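Mutual gliding-motility protein MglA (Myxococcus xanthus, PDB 5YMX) belongs to the small Ras-like P-loop proteins, is named for gliding motility, and binds guanosine-5'-diphosphate. Local coordinates at residues I15-P20 with F74-V79; G24-L29 with R53-D58; V99-D104 with Y136-N141. All coordinates share one frame; numbering follows the deposited sequence. Where two conformers were deposited one is given.

In the fold
The three contacts lie in and against one sheet. Contact 1 pairs strand 10-18 with strand 71-78. Contact 2 packs helix 25-34, which follows strand 10-18, against strand 53-59. Contact 3 pairs strands 98-104 and 136-141. The centres of contacts 1 and 2 are about 6 Å apart, and a probable hydrogen bond joins Leu76 N to Phe57 O at 2.9 Å. Contact 3 is centred about 10 Å from contact 1, where Tyr18 meets Val100 and Val102, and about 13 Å from contact 2. Guanosine-5'-diphosphate links the last two: contact 2 holds its phosphates, and Asn141 of contact 3 reaches N7 of its base. Pro20 of contact 1 also touches it.

Contact 1: residues I15-P20 with F74-V79; sequences IVYYGP and FHLYTV
Strand 15-18 and strand 74-78 run parallel, 4.7 Å apart at closest approach and 25° between their directions, with Ile15 beside Leu76 and Val16 beside Tyr77. These are neighbouring strands of the Ras-like sheet, and the first leads into the phosphate-binding loop through Gly19 and Pro20. Three backbone bonds join them. Ile15 N gives to His75 O at 2.8 Å, nearly straight at 177°. Tyr77 N gives to Ile15 O, and Tyr17 N to Tyr77 O.

Ile15, Tyr17, Leu76 and Thr78 share one face, where Tyr17 and Thr78 touch helix 25-34. Ile15 and Leu76 run alongside each other off the sheet, with Leu76 CD2 3.7 Å from Ile15 CB. On Ile15, CG1 sits beside the backbone N (chi1 -51°). This sends it towards Phe74, whose CD1 it meets at 4.1 Å. Leu76 CD1 nears Tyr17 CE1 at 4.2 Å. Tyr77 points to the other face with Val16. Its ring leads away from residues 15-20, stacks on Phe56 and takes a cation-pi contact from Lys14. Val16 and Tyr77 touch Ile92 of helix 86-92.

Where the first strand ends, the carbonyl of Tyr17 is gripped twice. A water gives to Tyr17 O and takes the N-H of Val79. Thr78 OG1 gives to Tyr17 O at 2.8 Å, from above the carbonyl plane.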
loop_
_atom_site.group_PDB
_atom_site.type_symbol
_atom_site.label_atom_id
_atom_site.label_comp_id
_atom_site.label_asym_id
_atom_site.label_seq_id
_atom_site.Cartn_x
_atom_site.Cartn_y
_atom_site.Cartn_z
ATOM N N ILE A 15 1.502 3.042 4.496
ATOM C CA ILE A 15 1.325 2.545 3.132
ATOM C C ILE A 15 0.248 1.475 3.182
ATOM O O ILE A 15 0.401 0.464 3.880
ATOM C CB ILE A 15 2.622 1.941 2.573
ATOM C CG1 ILE A 15 3.805 2.900 2.745
ATOM C CG2 ILE A 15 2.404 1.463 1.124
ATOM C CD1 ILE A 15 3.689 4.157 1.988
ATOM N N VAL A 16 -0.844 1.699 2.464
ATOM C CA VAL A 16 -1.951 0.757 2.432
ATOM C C VAL A 16 -1.910 -0.031 1.132
ATOM O O VAL A 16 -1.866 0.553 0.039
ATOM C CB VAL A 16 -3.295 1.484 2.571
ATOM C CG1 VAL A 16 -4.435 0.504 2.331
ATOM C CG2 VAL A 16 -3.411 2.125 3.947
ATOM N N TYR A 17 -1.920 -1.355 1.262
ATOM C CA TYR A 17 -2.093 -2.263 0.139
ATOM C C TYR A 17 -3.582 -2.545 0.005
ATOM O O TYR A 17 -4.216 -2.990 0.969
ATOM C CB TYR A 17 -1.314 -3.564 0.382
ATOM C CG TYR A 17 0.156 -3.423 0.085
ATOM C CD1 TYR A 17 0.976 -2.601 0.865
ATOM C CD2 TYR A 17 0.726 -4.072 -1.011
ATOM C CE1 TYR A 17 2.328 -2.443 0.565
ATOM C CE2 TYR A 17 2.070 -3.918 -1.312
ATOM C CZ TYR A 17 2.863 -3.105 -0.520
ATOM O OH TYR A 17 4.197 -2.934 -0.799
ATOM N N TYR A 18 -4.140 -2.247 -1.170
ATOM C CA TYR A 18 -5.575 -2.321 -1.398
ATOM C C TYR A 18 -5.805 -3.132 -2.663
ATOM O O TYR A 18 -4.970 -3.133 -3.563
ATOM C CB TYR A 18 -6.114 -0.909 -1.619
ATOM C CG TYR A 18 -7.547 -0.643 -1.247
ATOM C CD1 TYR A 18 -8.574 -0.831 -2.162
ATOM C CD2 TYR A 18 -7.865 -0.148 0.012
ATOM C CE1 TYR A 18 -9.894 -0.520 -1.833
ATOM C CE2 TYR A 18 -9.175 0.153 0.358
ATOM C CZ TYR A 18 -10.188 -0.046 -0.567
ATOM O OH TYR A 18 -11.490 0.281 -0.226
ATOM N N GLY A 19 -6.942 -3.811 -2.731
ATOM C CA GLY A 19 -7.279 -4.612 -3.879
ATOM C C GLY A 19 -8.273 -5.685 -3.500
ATOM O O GLY A 19 -8.580 -5.865 -2.318
ATOM N N PRO A 20 -8.804 -6.413 -4.483
ATOM C CA PRO A 20 -9.859 -7.390 -4.181
ATOM C C PRO A 20 -9.353 -8.513 -3.292
ATOM O O PRO A 20 -8.150 -8.750 -3.156
ATOM C CB PRO A 20 -10.285 -7.928 -5.549
ATOM C CG PRO A 20 -9.326 -7.411 -6.532
ATOM C CD PRO A 20 -8.455 -6.366 -5.917
ATOM N N PHE A 74 8.329 3.107 8.019
ATOM C CA PHE A 74 7.230 2.735 7.138
ATOM C C PHE A 74 6.344 1.705 7.814
ATOM O O PHE A 74 6.837 0.752 8.422
ATOM C CB PHE A 74 7.754 2.202 5.798
ATOM C CG PHE A 74 8.309 3.279 4.924
ATOM C CD1 PHE A 74 7.462 4.061 4.155
ATOM C CD2 PHE A 74 9.669 3.552 4.912
ATOM C CE1 PHE A 74 7.964 5.084 3.365
ATOM C CE2 PHE A 74 10.172 4.572 4.121
ATOM C CZ PHE A 74 9.318 5.332 3.348
ATOM N N HIS A 75 5.031 1.909 7.712
ATOM C CA HIS A 75 4.044 0.998 8.271
ATOM C C HIS A 75 3.215 0.493 7.106
ATOM O O HIS A 75 2.581 1.294 6.415
ATOM C CB HIS A 75 3.117 1.736 9.241
ATOM C CG HIS A 75 3.809 2.367 10.407
ATOM N ND1 HIS A 75 3.532 2.011 11.708
ATOM C CD2 HIS A 75 4.730 3.360 10.472
ATOM C CE1 HIS A 75 4.271 2.738 12.523
ATOM N NE2 HIS A 75 5.008 3.563 11.801
ATOM N N LEU A 76 3.219 -0.813 6.884
ATOM C CA LEU A 76 2.473 -1.422 5.786
ATOM C C LEU A 76 1.204 -2.042 6.348
ATOM O O LEU A 76 1.264 -2.810 7.318
ATOM C CB LEU A 76 3.301 -2.483 5.056
ATOM C CG LEU A 76 4.711 -2.110 4.588
ATOM C CD1 LEU A 76 5.204 -3.146 3.596
ATOM C CD2 LEU A 76 4.800 -0.710 4.002
ATOM N N TYR A 77 0.061 -1.719 5.730
ATOM C CA TYR A 77 -1.247 -2.139 6.224
ATOM C C TYR A 77 -2.074 -2.750 5.101
ATOM O O TYR A 77 -2.053 -2.259 3.969
ATOM C CB TYR A 77 -2.059 -0.921 6.728
ATOM C CG TYR A 77 -1.762 -0.506 8.145
ATOM C CD1 TYR A 77 -0.606 0.197 8.463
ATOM C CD2 TYR A 77 -2.639 -0.822 9.167
ATOM C CE1 TYR A 77 -0.344 0.574 9.774
ATOM C CE2 TYR A 77 -2.381 -0.461 10.480
ATOM C CZ TYR A 77 -1.230 0.231 10.774
ATOM O OH TYR A 77 -0.981 0.589 12.085
ATOM N N THR A 78 -2.864 -3.766 5.437
ATOM C CA THR A 78 -3.836 -4.285 4.488
ATOM C C THR A 78 -4.984 -4.941 5.232
ATOM O O THR A 78 -4.851 -5.342 6.391
ATOM C CB THR A 78 -3.182 -5.267 3.500
ATOM O OG1 THR A 78 -4.011 -5.404 2.342
ATOM C CG2 THR A 78 -2.970 -6.661 4.110
ATOM N N VAL A 79 -6.117 -5.047 4.543
ATOM C CA VAL A 79 -7.257 -5.845 4.998
ATOM C C VAL A 79 -7.267 -7.084 4.116
ATOM O O VAL A 79 -7.677 -7.006 2.950
ATOM C CB VAL A 79 -8.583 -5.079 4.860
ATOM C CG1 VAL A 79 -9.756 -5.984 5.212
ATOM C CG2 VAL A 79 -8.578 -3.850 5.730
HETATM O O HOH W 1 -6.641 -3.253 2.314
#

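Contact 2: residues G24-L29 with R53-D58; sequences GKTTNL and RTLFFD. With GDP (guanosine-5'-diphosphate), chain C.
Thr26 and Leu29 on the first turns of helix 25-34 rest on Leu55 and Phe57 of strand 53-59. The helix segment and the strand run 9.6 Å apart at closest approach, with 19° between their directions. Gly24 is the N-cap residue. Its N-H is shared about evenly between O3B and the bridging O3A of guanosine-5'-diphosphate, bent to both. Lys25 adds its own backbone N to O3B. Its side chain bends at chi3 and chi4 and curls round O3B, bringing Lys25 NZ to 2.7 Å from that oxygen. Lys25 NZ also gives to Gly19 O, so the lysine ties the loop to the nucleotide. This is the geometry of a P-loop (Walker A motif): a strand, a glycine-rich loop and a helix whose first amides point at the phosphates. The helix start would probably favour the negative charge there.

Thr26 continues the pattern on the next oxygen. Both its N and its OG1 reach O1B, OG1 at 2.6 Å. Its methyl is directed the other way: Thr26 CG2 meets Leu55 CD2 at 3.9 Å, the two side chains crossing at about a right angle. Thr27 uses N and OG1 on the alpha phosphate, with OG1 2.7 Å from O2A. Asn28 turns back within the helix. Its ND2 gives to Gly24 O at 2.9 Å, from the opposite face of that carbonyl to Asn28 N, and also to Gln139 OE1. Leu29 points at the strand. Its CD2 lies 3.7 Å from Leu55 O, and its CG is 4.1 Å from Phe57 CE1. Leu29 and the Phe57 ring pass one another head to tail, and the Phe57 ring also packs edge-to-face with Tyr33.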
loop_
_atom_site.group_PDB
_atom_site.type_symbol
_atom_site.label_atom_id
_atom_site.label_comp_id
_atom_site.label_asym_id
_atom_site.label_seq_id
_atom_site.Cartn_x
_atom_site.Cartn_y
_atom_site.Cartn_z
ATOM N N GLY A 24 -3.402 -10.992 -3.497
ATOM C CA GLY A 24 -1.988 -11.071 -3.200
ATOM C C GLY A 24 -1.448 -10.074 -2.190
ATOM O O GLY A 24 -0.229 -9.910 -2.103
ATOM N N LYS A 25 -2.314 -9.405 -1.419
ATOM C CA LYS A 25 -1.840 -8.377 -0.488
ATOM C C LYS A 25 -1.062 -8.987 0.673
ATOM O O LYS A 25 0.046 -8.535 0.991
ATOM C CB LYS A 25 -3.027 -7.537 -0.009
ATOM C CG LYS A 25 -3.765 -6.896 -1.177
ATOM C CD LYS A 25 -4.955 -6.013 -0.790
ATOM C CE LYS A 25 -6.047 -6.744 -0.021
ATOM N NZ LYS A 25 -6.633 -7.889 -0.799
ATOM N N THR A 26 -1.621 -10.012 1.315
ATOM C CA THR A 26 -0.889 -10.725 2.361
ATOM C C THR A 26 0.453 -11.210 1.846
ATOM O O THR A 26 1.479 -11.085 2.533
ATOM C CB THR A 26 -1.699 -11.937 2.845
ATOM O OG1 THR A 26 -2.942 -11.507 3.401
ATOM C CG2 THR A 26 -0.907 -12.739 3.908
ATOM N N THR A 27 0.463 -11.770 0.632
ATOM C CA THR A 27 1.693 -12.338 0.091
ATOM C C THR A 27 2.752 -11.259 -0.086
ATOM O O THR A 27 3.925 -11.471 0.236
ATOM C CB THR A 27 1.387 -13.051 -1.233
ATOM O OG1 THR A 27 0.359 -14.036 -1.020
ATOM C CG2 THR A 27 2.619 -13.753 -1.768
ATOM N N ASN A 28 2.354 -10.084 -0.582
ATOM C CA ASN A 28 3.283 -8.959 -0.649
ATOM C C ASN A 28 3.848 -8.634 0.727
ATOM O O ASN A 28 5.065 -8.508 0.895
ATOM C CB ASN A 28 2.565 -7.720 -1.201
ATOM C CG ASN A 28 2.651 -7.602 -2.710
ATOM O OD1 ASN A 28 3.564 -6.968 -3.224
ATOM N ND2 ASN A 28 1.686 -8.196 -3.430
ATOM N N LEU A 29 2.973 -8.434 1.719
ATOM C CA LEU A 29 3.450 -8.036 3.043
ATOM C C LEU A 29 4.377 -9.084 3.646
ATOM O O LEU A 29 5.400 -8.736 4.240
ATOM C CB LEU A 29 2.282 -7.736 3.991
ATOM C CG LEU A 29 1.860 -6.261 4.054
ATOM C CD1 LEU A 29 1.308 -5.763 2.723
ATOM C CD2 LEU A 29 0.847 -6.026 5.160
ATOM N N ARG A 53 -10.313 -8.607 9.201
ATOM C CA ARG A 53 -9.011 -8.623 9.825
ATOM C C ARG A 53 -8.180 -7.503 9.235
ATOM O O ARG A 53 -8.454 -7.001 8.143
ATOM C CB ARG A 53 -8.272 -9.931 9.513
ATOM C CG ARG A 53 -8.919 -11.185 10.064
ATOM C CD ARG A 53 -8.348 -12.416 9.378
ATOM N NE ARG A 53 -8.640 -12.389 7.948
ATOM C CZ ARG A 53 -8.315 -13.352 7.092
ATOM N NH1 ARG A 53 -7.679 -14.438 7.514
ATOM N NH2 ARG A 53 -8.632 -13.231 5.813
ATOM N N THR A 54 -7.151 -7.126 9.970
ATOM C CA THR A 54 -6.132 -6.195 9.511
ATOM C C THR A 54 -4.774 -6.852 9.711
ATOM O O THR A 54 -4.562 -7.541 10.714
ATOM C CB THR A 54 -6.195 -4.898 10.333
ATOM O OG1 THR A 54 -7.514 -4.347 10.256
ATOM C CG2 THR A 54 -5.215 -3.872 9.803
ATOM N N LEU A 55 -3.865 -6.629 8.779
ATOM C CA LEU A 55 -2.521 -7.176 8.848
ATOM C C LEU A 55 -1.564 -6.019 8.636
ATOM O O LEU A 55 -1.724 -5.255 7.678
ATOM C CB LEU A 55 -2.333 -8.230 7.755
ATOM C CG LEU A 55 -0.971 -8.892 7.673
ATOM C CD1 LEU A 55 -0.745 -9.758 8.914
ATOM C CD2 LEU A 55 -0.900 -9.726 6.402
ATOM N N PHE A 56 -0.567 -5.889 9.513
ATOM C CA PHE A 56 0.330 -4.747 9.386
ATOM C C PHE A 56 1.642 -5.004 10.103
ATOM O O PHE A 56 1.748 -5.879 10.965
ATOM C CB PHE A 56 -0.312 -3.426 9.854
ATOM C CG PHE A 56 -0.673 -3.397 11.309
ATOM C CD1 PHE A 56 -1.852 -3.972 11.767
ATOM C CD2 PHE A 56 0.158 -2.764 12.225
ATOM C CE1 PHE A 56 -2.196 -3.909 13.122
ATOM C CE2 PHE A 56 -0.185 -2.706 13.575
ATOM C CZ PHE A 56 -1.359 -3.280 14.017
ATOM N N PHE A 57 2.636 -4.207 9.738
ATOM C CA PHE A 57 3.887 -4.145 10.483
ATOM C C PHE A 57 4.601 -2.848 10.142
ATOM O O PHE A 57 4.245 -2.147 9.193
ATOM C CB PHE A 57 4.794 -5.355 10.206
ATOM C CG PHE A 57 5.372 -5.391 8.817
ATOM C CD1 PHE A 57 4.642 -5.915 7.755
ATOM C CD2 PHE A 57 6.667 -4.945 8.575
ATOM C CE1 PHE A 57 5.192 -5.975 6.467
ATOM C CE2 PHE A 57 7.223 -5.021 7.303
ATOM C CZ PHE A 57 6.488 -5.540 6.250
ATOM N N ASP A 58 5.640 -2.547 10.911
ATOM C CA ASP A 58 6.449 -1.374 10.631
ATOM C C ASP A 58 7.929 -1.732 10.617
ATOM O O ASP A 58 8.361 -2.738 11.183
ATOM C CB ASP A 58 6.147 -0.198 11.594
ATOM C CG ASP A 58 6.565 -0.480 13.021
ATOM O OD1 ASP A 58 7.781 -0.447 13.312
ATOM O OD2 ASP A 58 5.676 -0.717 13.860
HETATM P PB GDP C . -5.067 -11.192 -0.054
HETATM O O1B GDP C . -4.192 -10.915 1.143
HETATM O O2B GDP C . -6.458 -11.605 0.316
HETATM O O3B GDP C . -5.047 -10.095 -1.075
HETATM O O3A GDP C . -4.447 -12.464 -0.864
HETATM P PA GDP C . -3.224 -13.460 -0.482
HETATM O O1A GDP C . -3.584 -14.217 0.757
HETATM O O2A GDP C . -1.905 -12.747 -0.493
HETATM O "O5'" GDP C . -3.238 -14.440 -1.746
HETATM C "C5'" GDP C . -4.361 -15.282 -2.025
HETATM C "C4'" GDP C . -3.886 -16.545 -2.739
HETATM O "O4'" GDP C . -3.300 -16.205 -4.002
HETATM C "C3'" GDP C . -2.825 -17.312 -1.968
HETATM O "O3'" GDP C . -3.052 -18.711 -2.203
HETATM C "C2'" GDP C . -1.535 -16.888 -2.636
HETATM O "O2'" GDP C . -0.511 -17.879 -2.525
HETATM C "C1'" GDP C . -1.977 -16.731 -4.074
HETATM N N9 GDP C . -1.134 -15.783 -4.813
HETATM C C8 GDP C . -0.797 -14.526 -4.423
HETATM N N7 GDP C . -0.012 -13.939 -5.363
HETATM C C5 GDP C . 0.108 -14.827 -6.380
HETATM C C6 GDP C . 0.786 -14.846 -7.679
HETATM O O6 GDP C . 1.443 -13.866 -8.075
HETATM N N1 GDP C . 0.673 -15.960 -8.418
HETATM C C2 GDP C . -0.021 -17.043 -8.038
HETATM N N2 GDP C . -0.067 -18.110 -8.873
HETATM N N3 GDP C . -0.672 -17.105 -6.852
HETATM C C4 GDP C . -0.632 -16.032 -6.016
#

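Contact 3: residues V99-D104 with Y136-N141; sequences VVFVAD and YVIQYN. With GDP (guanosine-5'-diphosphate), chain C.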
loop_
_atom_site.group_PDB
_atom_site.type_symbol
_atom_site.label_atom_id
_atom_site.label_comp_id
_atom_site.label_asym_id
_atom_site.label_seq_id
_atom_site.Cartn_x
_atom_site.Cartn_y
_atom_site.Cartn_z
ATOM N N VAL A 99 -0.604 4.540 -1.370
ATOM C CA VAL A 99 -1.423 3.367 -1.667
ATOM C C VAL A 99 -0.744 2.517 -2.728
ATOM O O VAL A 99 -0.246 3.037 -3.733
ATOM C CB VAL A 99 -2.829 3.775 -2.155
ATOM C CG1 VAL A 99 -3.611 2.543 -2.586
ATOM C CG2 VAL A 99 -3.554 4.531 -1.069
ATOM N N VAL A 100 -0.753 1.204 -2.513
ATOM C CA VAL A 100 -0.428 0.229 -3.550
ATOM C C VAL A 100 -1.724 -0.484 -3.871
ATOM O O VAL A 100 -2.304 -1.129 -2.994
ATOM C CB VAL A 100 0.623 -0.793 -3.085
ATOM C CG1 VAL A 100 0.821 -1.870 -4.157
ATOM C CG2 VAL A 100 1.933 -0.096 -2.738
ATOM N N PHE A 101 -2.201 -0.354 -5.111
ATOM C CA PHE A 101 -3.333 -1.156 -5.557
ATOM C C PHE A 101 -2.790 -2.435 -6.175
ATOM O O PHE A 101 -2.034 -2.380 -7.153
ATOM C CB PHE A 101 -4.238 -0.420 -6.549
ATOM C CG PHE A 101 -5.481 -1.202 -6.893
ATOM C CD1 PHE A 101 -6.603 -1.130 -6.083
ATOM C CD2 PHE A 101 -5.515 -2.056 -7.992
ATOM C CE1 PHE A 101 -7.747 -1.863 -6.386
ATOM C CE2 PHE A 101 -6.653 -2.802 -8.284
ATOM C CZ PHE A 101 -7.773 -2.688 -7.493
ATOM N N VAL A 102 -3.153 -3.574 -5.594
ATOM C CA VAL A 102 -2.731 -4.881 -6.095
ATOM C C VAL A 102 -3.881 -5.447 -6.911
ATOM O O VAL A 102 -4.954 -5.716 -6.367
ATOM C CB VAL A 102 -2.319 -5.826 -4.954
ATOM C CG1 VAL A 102 -1.892 -7.183 -5.533
ATOM C CG2 VAL A 102 -1.204 -5.198 -4.091
ATOM N N ALA A 103 -3.670 -5.589 -8.219
ATOM C CA ALA A 103 -4.661 -6.170 -9.104
ATOM C C ALA A 103 -4.360 -7.647 -9.331
ATOM O O ALA A 103 -3.207 -8.044 -9.544
ATOM C CB ALA A 103 -4.646 -5.453 -10.451
ATOM N N ASP A 104 -5.403 -8.461 -9.311
ATOM C CA ASP A 104 -5.272 -9.866 -9.654
ATOM C C ASP A 104 -5.397 -9.977 -11.168
ATOM O O ASP A 104 -6.448 -9.658 -11.729
ATOM C CB ASP A 104 -6.390 -10.626 -8.944
ATOM C CG ASP A 104 -6.276 -12.121 -9.095
ATOM O OD1 ASP A 104 -5.921 -12.590 -10.199
ATOM O OD2 ASP A 104 -6.568 -12.837 -8.111
ATOM N N TYR A 136 0.709 6.846 -5.162
ATOM C CA TYR A 136 -0.134 5.742 -5.605
ATOM C C TYR A 136 0.595 5.003 -6.717
ATOM O O TYR A 136 1.044 5.615 -7.693
ATOM C CB TYR A 136 -1.483 6.306 -6.098
ATOM C CG TYR A 136 -2.341 5.319 -6.858
ATOM C CD1 TYR A 136 -2.450 3.990 -6.454
ATOM C CD2 TYR A 136 -3.031 5.716 -7.997
ATOM C CE1 TYR A 136 -3.211 3.091 -7.161
ATOM C CE2 TYR A 136 -3.800 4.822 -8.723
ATOM C CZ TYR A 136 -3.881 3.502 -8.294
ATOM O OH TYR A 136 -4.639 2.598 -8.993
ATOM N N VAL A 137 0.742 3.692 -6.544
ATOM C CA VAL A 137 1.294 2.822 -7.573
ATOM C C VAL A 137 0.379 1.617 -7.704
ATOM O O VAL A 137 -0.350 1.258 -6.774
ATOM C CB VAL A 137 2.737 2.363 -7.267
ATOM C CG1 VAL A 137 3.653 3.545 -6.973
ATOM C CG2 VAL A 137 2.784 1.396 -6.108
ATOM N N ILE A 138 0.431 0.982 -8.869
ATOM C CA ILE A 138 -0.403 -0.176 -9.148
ATOM C C ILE A 138 0.480 -1.378 -9.463
ATOM O O ILE A 138 1.467 -1.265 -10.202
ATOM C CB ILE A 138 -1.460 0.106 -10.252
ATOM C CG1 ILE A 138 -2.451 -1.054 -10.382
ATOM C CG2 ILE A 138 -0.841 0.429 -11.606
ATOM C CD1 ILE A 138 -3.753 -0.659 -11.082
ATOM N N GLN A 139 0.123 -2.520 -8.892
ATOM C CA GLN A 139 0.825 -3.772 -9.133
ATOM C C GLN A 139 -0.105 -4.723 -9.864
ATOM O O GLN A 139 -1.221 -4.970 -9.407
ATOM C CB GLN A 139 1.251 -4.394 -7.804
ATOM C CG GLN A 139 2.008 -5.717 -7.982
ATOM C CD GLN A 139 2.302 -6.367 -6.653
ATOM O OE1 GLN A 139 1.587 -7.264 -6.227
ATOM N NE2 GLN A 139 3.361 -5.903 -5.982
ATOM N N TYR A 140 0.353 -5.251 -11.000
ATOM C CA TYR A 140 -0.377 -6.299 -11.714
ATOM C C TYR A 140 0.225 -7.615 -11.250
ATOM O O TYR A 140 1.308 -8.007 -11.701
ATOM C CB TYR A 140 -0.232 -6.146 -13.224
ATOM C CG TYR A 140 -0.654 -4.795 -13.761
ATOM C CD1 TYR A 140 -1.741 -4.106 -13.220
ATOM C CD2 TYR A 140 0.034 -4.206 -14.802
ATOM C CE1 TYR A 140 -2.119 -2.867 -13.720
ATOM C CE2 TYR A 140 -0.344 -2.986 -15.314
ATOM C CZ TYR A 140 -1.420 -2.319 -14.771
ATOM O OH TYR A 140 -1.791 -1.096 -15.273
ATOM N N ASN A 141 -0.444 -8.264 -10.297
ATOM C CA ASN A 141 0.076 -9.459 -9.651
ATOM C C ASN A 141 -0.423 -10.719 -10.373
ATOM O O ASN A 141 -1.356 -10.680 -11.180
ATOM C CB ASN A 141 -0.316 -9.468 -8.168
ATOM C CG ASN A 141 0.408 -10.533 -7.381
ATOM O OD1 ASN A 141 1.587 -10.817 -7.634
ATOM N ND2 ASN A 141 -0.287 -11.139 -6.425
HETATM P PB GDP C . -5.067 -11.192 -0.054
HETATM O O1B GDP C . -4.192 -10.915 1.143
HETATM O O2B GDP C . -6.458 -11.605 0.316
HETATM O O3B GDP C . -5.047 -10.095 -1.075
HETATM O O3A GDP C . -4.447 -12.464 -0.864
HETATM P PA GDP C . -3.224 -13.460 -0.482
HETATM O O1A GDP C . -3.584 -14.217 0.757
HETATM O O2A GDP C . -1.905 -12.747 -0.493
HETATM O "O5'" GDP C . -3.238 -14.440 -1.746
HETATM C "C5'" GDP C . -4.361 -15.282 -2.025
HETATM C "C4'" GDP C . -3.886 -16.545 -2.739
HETATM O "O4'" GDP C . -3.300 -16.205 -4.002
HETATM C "C3'" GDP C . -2.825 -17.312 -1.968
HETATM O "O3'" GDP C . -3.052 -18.711 -2.203
HETATM C "C2'" GDP C . -1.535 -16.888 -2.636
HETATM O "O2'" GDP C . -0.511 -17.879 -2.525
HETATM C "C1'" GDP C . -1.977 -16.731 -4.074
HETATM N N9 GDP C . -1.134 -15.783 -4.813
HETATM C C8 GDP C . -0.797 -14.526 -4.423
HETATM N N7 GDP C . -0.012 -13.939 -5.363
HETATM C C5 GDP C . 0.108 -14.827 -6.380
HETATM C C6 GDP C . 0.786 -14.846 -7.679
HETATM O O6 GDP C . 1.443 -13.866 -8.075
HETATM N N1 GDP C . 0.673 -15.960 -8.418
HETATM C C2 GDP C . -0.021 -17.043 -8.038
HETATM N N2 GDP C . -0.067 -18.110 -8.873
HETATM N N3 GDP C . -0.672 -17.105 -6.852
HETATM C C4 GDP C . -0.632 -16.032 -6.016
#
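Phe101 O accepts from Gln139 N at 2.8 Å, almost straight at 175°, and Ile138 CA lies 3.4 Å from the same oxygen, a CA-H...O contact. It belongs to a parallel ladder of five backbone bonds, from Val137 N on Val99 O to Asn141 N on Ala103 O.

On one face Phe101 and Ile138 lie side by side, with Phe101 CD2 3.8 Å from Ile138 CD1. Tyr136 brings the edge of its ring to Phe101, its CE1 3.7 Å from Phe101 CB, and Val99 O also lies at that edge. On the other face Val100 CG2 meets Val137 CG2 at 3.8 Å, the side chains crossing. Val102 CG1 lies alongside Gln139 OE1 at 3.5 Å and Asn141 CB at 3.8 Å. The extended Gln139 side chain carries OE1 on to Asn28 and NE2 to Thr179.

Asn141 opens the sequence Asn-Lys-Arg-Asp, which fits the guanine-recognising NKxD motif of this family. Asp144, its last residue, also bonds to the nucleotide. On Asn141, CG is anti to the backbone N (chi1 -169°), and ND2 reaches N7 of guanosine-5'-diphosphate at 3.0 Å. ND2 also gives to Cys23 O, and OD1 accepts from Ala170 N, which fixes the amide's rotation.

The two strands and helix 110-126 form a beta-alpha-beta unit. That helix and helix 151-158 touch the Phe101 face, helix 176-193 touches the Val100 face, and strands 10-18 and 165-167 continue the sheet.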